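Local coordinates for tRNA (adenine(58)-N(1))-methyltransferase catalytic subunit TRM61 C-terminal domain-containing protein (Thermoplasma acidophilum, PDB 1YB2) that probably transfers methyl groups from S-adenosyl-L-methionine to adenine in RNA, perhaps at N1 of adenine 58 of tRNA, at residues Met112-Val117 with Ala182-Ile187; Ser169-Phe174 with Trp191-Lys196; Val206-Leu211 with Ile262-Lys267. One frame throughout, in Å; residues are numbered along the deposited sequence.

Interaction 1 of 3, residues Met112-Val117 with Ala182-Ile187; sequences MDILEV and AVIADI
Four backbone hydrogen bonds join Leu115 and Val117 to Ala182, Ile184 and Asp186, laced in the alternating pattern of a parallel pair. Leu115 N gives its proton to Ala182 O at 3.0 Å, and Leu115 O takes one from Ile184 N at 2.9 Å. Val117 does the same one step on, its N bonded to Ile184 O and its O to Asp186 N, the latter at 2.8 Å and almost straight (176°). The short strand segments run 14° from parallel, their axes 4.7 Å apart. Weaker CA-H...O contacts fill the gaps, as from Glu116 CA to Ile184 O.

Apolar contacts occur on both faces. On the face of Ile114, Glu116 and Ile184, the CG2 branch of Ile114 meets CD1 of Ile184 at 4.0 Å, the two chains passing at a slant. Nearby the small Ala182 leaves room for the selenomethionine Met112, whose chain bends at its last torsion (chi3 78°) and brings CE to 3.7 Å from Ala182 CB. On the other face Leu115 CB lies against Val183 CG2, and Val117 CG1 reaches Ile187 CG2 at 3.8 Å. Branched residues suit these places, filling the core close to the extended backbone.

Polar ends turn to other partners. Asp113 bonds through OD1 to Thr137, and the carboxylate of buried Glu116, carried out on an extended chain, has OE1 bonded to Ser125 OG in helix 123-132.

The pair lies in the middle of the sheet of a Rossmann-like class I methyltransferase. Asp186, near the C-terminal end of the second strand, is predicted to bind S-adenosyl-L-methionine, consistent with the cofactor lying at the C-terminal edge of these strands.

Interaction 2 of 3, residues Ser169-Phe174 with Trp191-Lys196; sequences SDIADF and WNHVQK
A methyl group of Ile171 sits over the imidazole of His193, an aliphatic-on-histidine CH-pi contact between a loop and the residue at the N-cap position of helix 194-199. Ile171 CG2 is 3.6 Å from the ring centroid and 18° off its normal, displaced toward the rim, so that it lies closest to His193 CG. With CG1 turned anti to the backbone N (chi1 -173°), the CG2 branch falls between N and the carbonyl carbon and is presented to the ring. Asn192 CB covers the opposite face, leaving the imidazole sandwiched between two aliphatic carbons.

At the far end of the ring, Ala172 CB comes to 3.8 Å from His193 CE1, its small size allowing this approach. Asp170 OD2 stands 3.7 Å from the same CE1, with the carboxylate plane 59° from that of the ring, but no hydrogen bond joins the two. OD2 is already engaged within the loop: it accepts from Ala172 N at 2.8 Å through its anti lone pair, forming an Asx turn that fixes the carboxylate.

One helical turn beyond His193, Lys196 stretches along the loop backbone. With CG anti to the backbone N, Lys196 CG passes 3.7 Å from Ile171 O; the bend at the next torsion then leads the chain on toward Phe174 O, to which NZ is directed, although the position of that oxygen is uncertain.

Asp170, following the strand 164-167, is predicted to bind S-adenosyl-L-methionine. The Asx turn thus shapes a loop that probably borders the cofactor pocket of a Rossmann-like methyltransferase, where an acidic residue in this position commonly faces the adenine.

Interaction 3 of 3, residues Val206-Leu211 with Ile262-Lys267; sequences VATFYL and ITFAIK
Ala207 and Phe209 each exchange two backbone hydrogen bonds with the neighbouring strand, the double links of antiparallel hydrogen-bonded pairs. Ala207 N donates to Ala265 O at 2.8 Å, and Ala265 N returns a bond to Ala207 O at 3.0 Å. Phe209 N likewise reaches Thr263 O at 2.8 Å, answered by Thr263 N to Phe209 O with an angle of 169° at the hydrogen. Val206-Ile266, Thr208-Phe264 and Tyr210-Ile262 are the non-hydrogen-bonded pairs between and beyond them.

On the face of Thr208 and Tyr210 the packing is closer. Thr208 lies beside Phe264, its OG1 3.3 Å from CD2 at an oblique angle to the ring, while its CG2 branch, set anti to the backbone N, meets Ile262 CG2 at 3.6 Å. Of these two neighbours the hydroxyl faces Phe264, while the methyl touches both. Val206 CG1 approaches the edge of the Phe264 ring, and Ile262 CG1 packs 3.6 Å from Tyr210 CE2, its CG2 lying over a face of that tyrosine. On the other face, Phe209 turns its ring edge toward Ala265 CB, 4.4 Å from CE1; the small alanine sits at the rim of the ring. Thr263 OG1 bonds instead to Thr234.

The strand 205-211 is held on its other side by parallel bonds to 180-185, so it marks the change from parallel to antiparallel order; 258-267 is in turn flanked by the antiparallel strand 229-242. Helix 214-223 lies across the Phe209 and Thr263 face, touching Thr263 through Ser217 and Val221, and Leu211 through Gln216 and Thr220.

Overall arrangement
Interactions 1 and 3 belong to one sheet, with centres 10 Å apart. Strands 180-185 and 205-211 are neighbours, joined by probable hydrogen bonds such as Ala185 N to Thr208 O at 2.8 Å. Interaction 2 lies 12 Å from interaction 1, centre to centre, and packs against the face that carries Leu115 and Val117: Val117 CG1 is 3.7 Å from Ile171 CB, and Ile187 CD1 is 3.9 Å from His193 CD2. Toward interaction 3, Val194 CG1 meets Phe209 CZ at 4.2 Å. Asp170 of interaction 2 and Asp186 of interaction 1, both predicted S-adenosyl-L-methionine ligands, flank the same presumed pocket with Glu142; the side chain of Tyr210 in interaction 3 is about 4 Å from that of Asp186.

Interaction 1 of 3, residues Met112-Val117 with Ala182-Ile187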
# COMPACT_ATOMS: atom_id res chain seq x y z
N MSE A 112 5.99 7.18 12.68
CA MSE A 112 4.74 7.95 12.68
C MSE A 112 3.84 7.59 13.85
O MSE A 112 3.82 6.45 14.32
CB MSE A 112 3.97 7.73 11.37
CG MSE A 112 4.69 8.18 10.10
SE MSE A 112 3.62 7.67 8.52
CE MSE A 112 2.36 9.10 8.66
N ASP A 113 3.08 8.58 14.33
CA ASP A 113 1.99 8.35 15.26
C ASP A 113 0.66 8.42 14.49
O ASP A 113 0.24 9.49 14.04
CB ASP A 113 2.01 9.36 16.41
CG ASP A 113 3.27 9.23 17.25
OD1 ASP A 113 3.71 8.10 17.56
OD2 ASP A 113 3.84 10.28 17.62
N ILE A 114 0.02 7.27 14.37
CA ILE A 114 -1.15 7.10 13.53
C ILE A 114 -2.40 6.92 14.37
O ILE A 114 -2.39 6.20 15.39
CB ILE A 114 -0.95 5.91 12.55
CG1 ILE A 114 0.28 6.21 11.65
CG2 ILE A 114 -2.24 5.61 11.73
CD1 ILE A 114 0.62 5.11 10.67
N LEU A 115 -3.47 7.59 13.95
CA LEU A 115 -4.77 7.45 14.58
C LEU A 115 -5.67 6.67 13.62
O LEU A 115 -5.81 7.04 12.45
CB LEU A 115 -5.39 8.83 14.87
CG LEU A 115 -6.80 8.81 15.48
CD1 LEU A 115 -6.74 8.16 16.85
CD2 LEU A 115 -7.37 10.22 15.58
N GLU A 116 -6.26 5.58 14.10
CA GLU A 116 -7.21 4.81 13.33
C GLU A 116 -8.58 4.86 14.02
O GLU A 116 -8.74 4.37 15.14
CB GLU A 116 -6.70 3.37 13.17
CG GLU A 116 -7.59 2.45 12.39
CD GLU A 116 -7.01 1.03 12.26
OE1 GLU A 116 -6.11 0.66 13.06
OE2 GLU A 116 -7.46 0.28 11.37
N VAL A 117 -9.56 5.44 13.32
CA VAL A 117 -10.92 5.60 13.82
C VAL A 117 -11.80 4.57 13.11
O VAL A 117 -12.05 4.67 11.90
CB VAL A 117 -11.42 7.05 13.59
CG1 VAL A 117 -12.78 7.25 14.21
CG2 VAL A 117 -10.41 8.06 14.17
N ALA A 182 -0.99 10.96 10.82
CA ALA A 182 -1.92 10.43 9.81
C ALA A 182 -3.16 9.96 10.53
O ALA A 182 -3.09 9.50 11.68
CB ALA A 182 -1.29 9.24 9.04
N VAL A 183 -4.29 10.08 9.85
CA VAL A 183 -5.56 9.57 10.34
C VAL A 183 -6.15 8.68 9.28
O VAL A 183 -6.16 9.02 8.08
CB VAL A 183 -6.58 10.67 10.68
CG1 VAL A 183 -7.92 10.05 11.09
CG2 VAL A 183 -6.03 11.59 11.80
N ILE A 184 -6.59 7.51 9.72
CA ILE A 184 -7.27 6.57 8.85
C ILE A 184 -8.63 6.30 9.46
O ILE A 184 -8.73 5.81 10.61
CB ILE A 184 -6.42 5.29 8.65
CG1 ILE A 184 -5.18 5.63 7.81
CG2 ILE A 184 -7.28 4.21 7.96
CD1 ILE A 184 -3.94 4.89 8.18
N ALA A 185 -9.69 6.64 8.72
CA ALA A 185 -11.06 6.60 9.24
C ALA A 185 -11.99 5.69 8.44
O ALA A 185 -12.14 5.84 7.22
CB ALA A 185 -11.63 8.00 9.32
N ASP A 186 -12.63 4.76 9.15
CA ASP A 186 -13.60 3.85 8.56
C ASP A 186 -14.77 3.82 9.53
O ASP A 186 -14.93 2.88 10.31
CB ASP A 186 -12.96 2.47 8.38
CG ASP A 186 -13.87 1.46 7.68
OD1 ASP A 186 -14.91 1.84 7.09
OD2 ASP A 186 -13.53 0.26 7.75
N ILE A 187 -15.54 4.89 9.50
CA ILE A 187 -16.75 5.05 10.31
C ILE A 187 -17.93 5.43 9.42
O ILE A 187 -17.71 5.93 8.31
CB ILE A 187 -16.58 6.10 11.44
CG1 ILE A 187 -16.01 7.42 10.89
CG2 ILE A 187 -15.77 5.52 12.60
CD1 ILE A 187 -16.04 8.56 11.90

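Interaction 2 of 3, residues Ser169-Phe174 with Trp191-Lys196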
# COMPACT_ATOMS: atom_id res chain seq x y z
N SER A 169 -14.54 4.02 22.52
CA SER A 169 -15.40 5.18 22.60
C SER A 169 -15.78 5.61 21.20
O SER A 169 -15.16 5.16 20.21
CB SER A 169 -14.67 6.34 23.31
OG SER A 169 -13.58 6.81 22.54
N ASP A 170 -16.80 6.45 21.11
CA ASP A 170 -17.12 7.15 19.87
C ASP A 170 -16.08 8.25 19.72
O ASP A 170 -15.67 8.87 20.71
CB ASP A 170 -18.52 7.77 19.94
CG ASP A 170 -19.00 8.30 18.59
OD1 ASP A 170 -19.84 7.60 17.97
OD2 ASP A 170 -18.53 9.39 18.16
N ILE A 171 -15.69 8.50 18.47
CA ILE A 171 -14.73 9.55 18.15
C ILE A 171 -15.15 10.93 18.71
O ILE A 171 -14.30 11.73 19.11
CB ILE A 171 -14.38 9.60 16.62
CG1 ILE A 171 -13.25 10.60 16.33
CG2 ILE A 171 -15.60 9.91 15.76
CD1 ILE A 171 -11.91 10.21 16.94
N ALA A 172 -16.46 11.18 18.76
CA ALA A 172 -16.98 12.44 19.32
C ALA A 172 -16.51 12.67 20.76
O ALA A 172 -16.16 13.79 21.14
CB ALA A 172 -18.51 12.47 19.24
N ASP A 173 -16.51 11.59 21.54
CA ASP A 173 -16.15 11.63 22.96
C ASP A 173 -14.66 11.46 23.19
O ASP A 173 -14.17 11.73 24.28
CB ASP A 173 -16.92 10.56 23.73
CG ASP A 173 -18.41 10.66 23.50
OD1 ASP A 173 -18.95 11.79 23.55
OD2 ASP A 173 -19.05 9.61 23.28
N PHE A 174 -13.94 11.01 22.16
CA PHE A 174 -12.53 10.69 22.30
C PHE A 174 -11.71 11.93 22.60
O PHE A 174 -11.82 12.93 21.91
CB PHE A 174 -11.99 9.98 21.04
CG PHE A 174 -10.51 9.70 21.08
CD1 PHE A 174 -9.98 8.85 22.04
CD2 PHE A 174 -9.66 10.29 20.15
CE1 PHE A 174 -8.61 8.59 22.08
CE2 PHE A 174 -8.29 10.04 20.18
CZ PHE A 174 -7.77 9.19 21.14
N TRP A 191 -18.57 12.90 8.21
CA TRP A 191 -18.97 14.31 8.10
C TRP A 191 -19.35 14.94 9.45
O TRP A 191 -19.25 16.15 9.62
CB TRP A 191 -20.09 14.51 7.05
CG TRP A 191 -21.25 13.56 7.24
CD1 TRP A 191 -22.35 13.76 8.01
CD2 TRP A 191 -21.37 12.24 6.69
NE1 TRP A 191 -23.18 12.65 7.96
CE2 TRP A 191 -22.60 11.70 7.17
CE3 TRP A 191 -20.58 11.46 5.84
CZ2 TRP A 191 -23.04 10.42 6.81
CZ3 TRP A 191 -21.02 10.19 5.49
CH2 TRP A 191 -22.24 9.68 5.98
N ASN A 192 -19.74 14.12 10.41
CA ASN A 192 -20.14 14.63 11.73
C ASN A 192 -18.97 14.79 12.68
O ASN A 192 -19.14 15.28 13.80
CB ASN A 192 -21.20 13.73 12.36
CG ASN A 192 -22.57 13.89 11.73
OD1 ASN A 192 -22.97 15.00 11.36
ND2 ASN A 192 -23.28 12.79 11.59
N HIS A 193 -17.77 14.38 12.23
CA HIS A 193 -16.58 14.36 13.09
C HIS A 193 -15.34 14.97 12.48
O HIS A 193 -14.24 14.83 13.01
CB HIS A 193 -16.31 12.92 13.53
CG HIS A 193 -17.53 12.24 14.10
ND1 HIS A 193 -18.12 12.65 15.28
CD2 HIS A 193 -18.28 11.22 13.63
CE1 HIS A 193 -19.18 11.90 15.51
NE2 HIS A 193 -19.30 11.02 14.53
N VAL A 194 -15.51 15.69 11.37
CA VAL A 194 -14.38 16.29 10.69
C VAL A 194 -13.67 17.36 11.52
O VAL A 194 -12.46 17.38 11.56
CB VAL A 194 -14.70 16.74 9.23
CG1 VAL A 194 -14.69 15.53 8.31
CG2 VAL A 194 -16.05 17.47 9.15
N GLN A 195 -14.41 18.21 12.24
CA GLN A 195 -13.75 19.23 13.05
C GLN A 195 -12.96 18.61 14.21
O GLN A 195 -11.81 18.99 14.45
CB GLN A 195 -14.74 20.30 13.53
CG GLN A 195 -14.11 21.68 13.53
CD GLN A 195 -14.97 22.75 12.88
OE1 GLN A 195 -15.17 23.83 13.45
NE2 GLN A 195 -15.48 22.46 11.68
N LYS A 196 -13.58 17.65 14.89
CA LYS A 196 -12.90 16.84 15.89
C LYS A 196 -11.61 16.16 15.37
O LYS A 196 -10.54 16.30 15.98
CB LYS A 196 -13.85 15.78 16.45
CG LYS A 196 -13.20 14.82 17.45
CD LYS A 196 -12.67 15.58 18.65
CE LYS A 196 -12.72 14.72 19.90
NZ LYS A 196 -11.92 15.33 21.00

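Interaction 3 of 3, residues Val206-Leu211 with Ile262-Lys267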
# COMPACT_ATOMS: atom_id res chain seq x y z
N VAL A 206 -2.14 14.00 6.47
CA VAL A 206 -3.22 13.52 5.60
C VAL A 206 -4.19 12.61 6.35
O VAL A 206 -3.77 11.76 7.15
CB VAL A 206 -2.63 12.76 4.39
CG1 VAL A 206 -3.73 12.08 3.56
CG2 VAL A 206 -1.85 13.74 3.50
N ALA A 207 -5.47 12.77 6.06
CA ALA A 207 -6.52 11.90 6.57
C ALA A 207 -7.08 11.11 5.41
O ALA A 207 -7.31 11.66 4.31
CB ALA A 207 -7.63 12.70 7.25
N THR A 208 -7.31 9.83 5.64
CA THR A 208 -7.88 8.95 4.63
C THR A 208 -9.22 8.47 5.14
O THR A 208 -9.28 7.92 6.25
CB THR A 208 -6.95 7.72 4.35
OG1 THR A 208 -5.68 8.19 3.87
CG2 THR A 208 -7.55 6.82 3.30
N PHE A 209 -10.28 8.66 4.35
CA PHE A 209 -11.63 8.26 4.75
C PHE A 209 -12.13 7.17 3.82
O PHE A 209 -12.08 7.36 2.61
CB PHE A 209 -12.61 9.45 4.63
CG PHE A 209 -12.29 10.60 5.52
CD1 PHE A 209 -11.44 11.62 5.09
CD2 PHE A 209 -12.86 10.69 6.79
CE1 PHE A 209 -11.14 12.71 5.92
CE2 PHE A 209 -12.57 11.77 7.63
CZ PHE A 209 -11.69 12.77 7.19
N TYR A 210 -12.61 6.06 4.38
CA TYR A 210 -13.18 4.95 3.59
C TYR A 210 -14.69 4.99 3.74
O TYR A 210 -15.18 5.00 4.86
CB TYR A 210 -12.66 3.60 4.10
CG TYR A 210 -11.27 3.28 3.66
CD1 TYR A 210 -10.16 3.77 4.37
CD2 TYR A 210 -11.04 2.49 2.53
CE1 TYR A 210 -8.84 3.47 3.96
CE2 TYR A 210 -9.71 2.19 2.11
CZ TYR A 210 -8.63 2.69 2.83
OH TYR A 210 -7.34 2.42 2.44
N LEU A 211 -15.40 5.06 2.60
CA LEU A 211 -16.86 5.08 2.57
C LEU A 211 -17.37 3.98 1.63
O LEU A 211 -16.68 3.61 0.68
CB LEU A 211 -17.40 6.45 2.12
CG LEU A 211 -17.45 7.66 3.08
CD1 LEU A 211 -18.20 7.32 4.36
CD2 LEU A 211 -16.04 8.21 3.39
N ILE A 262 -12.62 6.17 -1.52
CA ILE A 262 -11.53 6.59 -0.64
C ILE A 262 -11.24 8.07 -0.85
O ILE A 262 -10.90 8.49 -1.97
CB ILE A 262 -10.26 5.77 -0.87
CG1 ILE A 262 -10.58 4.25 -0.76
CG2 ILE A 262 -9.16 6.19 0.11
CD1 ILE A 262 -9.49 3.35 -1.38
N THR A 263 -11.41 8.86 0.21
CA THR A 263 -11.18 10.31 0.17
C THR A 263 -9.89 10.65 0.93
O THR A 263 -9.68 10.19 2.06
CB THR A 263 -12.37 11.07 0.80
OG1 THR A 263 -13.53 10.89 -0.02
CG2 THR A 263 -12.08 12.59 0.96
N PHE A 264 -9.02 11.42 0.30
CA PHE A 264 -7.82 11.95 0.95
C PHE A 264 -7.95 13.46 1.16
O PHE A 264 -8.38 14.17 0.26
CB PHE A 264 -6.57 11.69 0.09
CG PHE A 264 -6.31 10.25 -0.18
CD1 PHE A 264 -6.72 9.67 -1.39
CD2 PHE A 264 -5.68 9.44 0.77
CE1 PHE A 264 -6.49 8.31 -1.66
CE2 PHE A 264 -5.44 8.07 0.51
CZ PHE A 264 -5.84 7.51 -0.70
N ALA A 265 -7.53 13.93 2.33
CA ALA A 265 -7.59 15.35 2.67
C ALA A 265 -6.34 15.73 3.46
O ALA A 265 -5.79 14.90 4.22
CB ALA A 265 -8.86 15.65 3.48
N ILE A 266 -5.87 16.95 3.27
CA ILE A 266 -4.73 17.48 4.05
C ILE A 266 -5.17 18.53 5.09
O ILE A 266 -5.95 19.42 4.77
CB ILE A 266 -3.60 18.03 3.09
CG1 ILE A 266 -2.34 18.46 3.85
CG2 ILE A 266 -4.14 19.15 2.14
CD1 ILE A 266 -1.13 18.66 2.93
N LYS A 267 -4.67 18.40 6.32
CA LYS A 267 -4.89 19.39 7.38
C LYS A 267 -4.16 20.71 7.09
O LYS A 267 -2.93 20.74 6.90
CB LYS A 267 -4.43 18.84 8.75
CG LYS A 267 -4.53 19.84 9.93
CD LYS A 267 -5.98 20.08 10.35
CE LYS A 267 -6.08 21.24 11.37
NZ LYS A 267 -5.37 20.90 12.66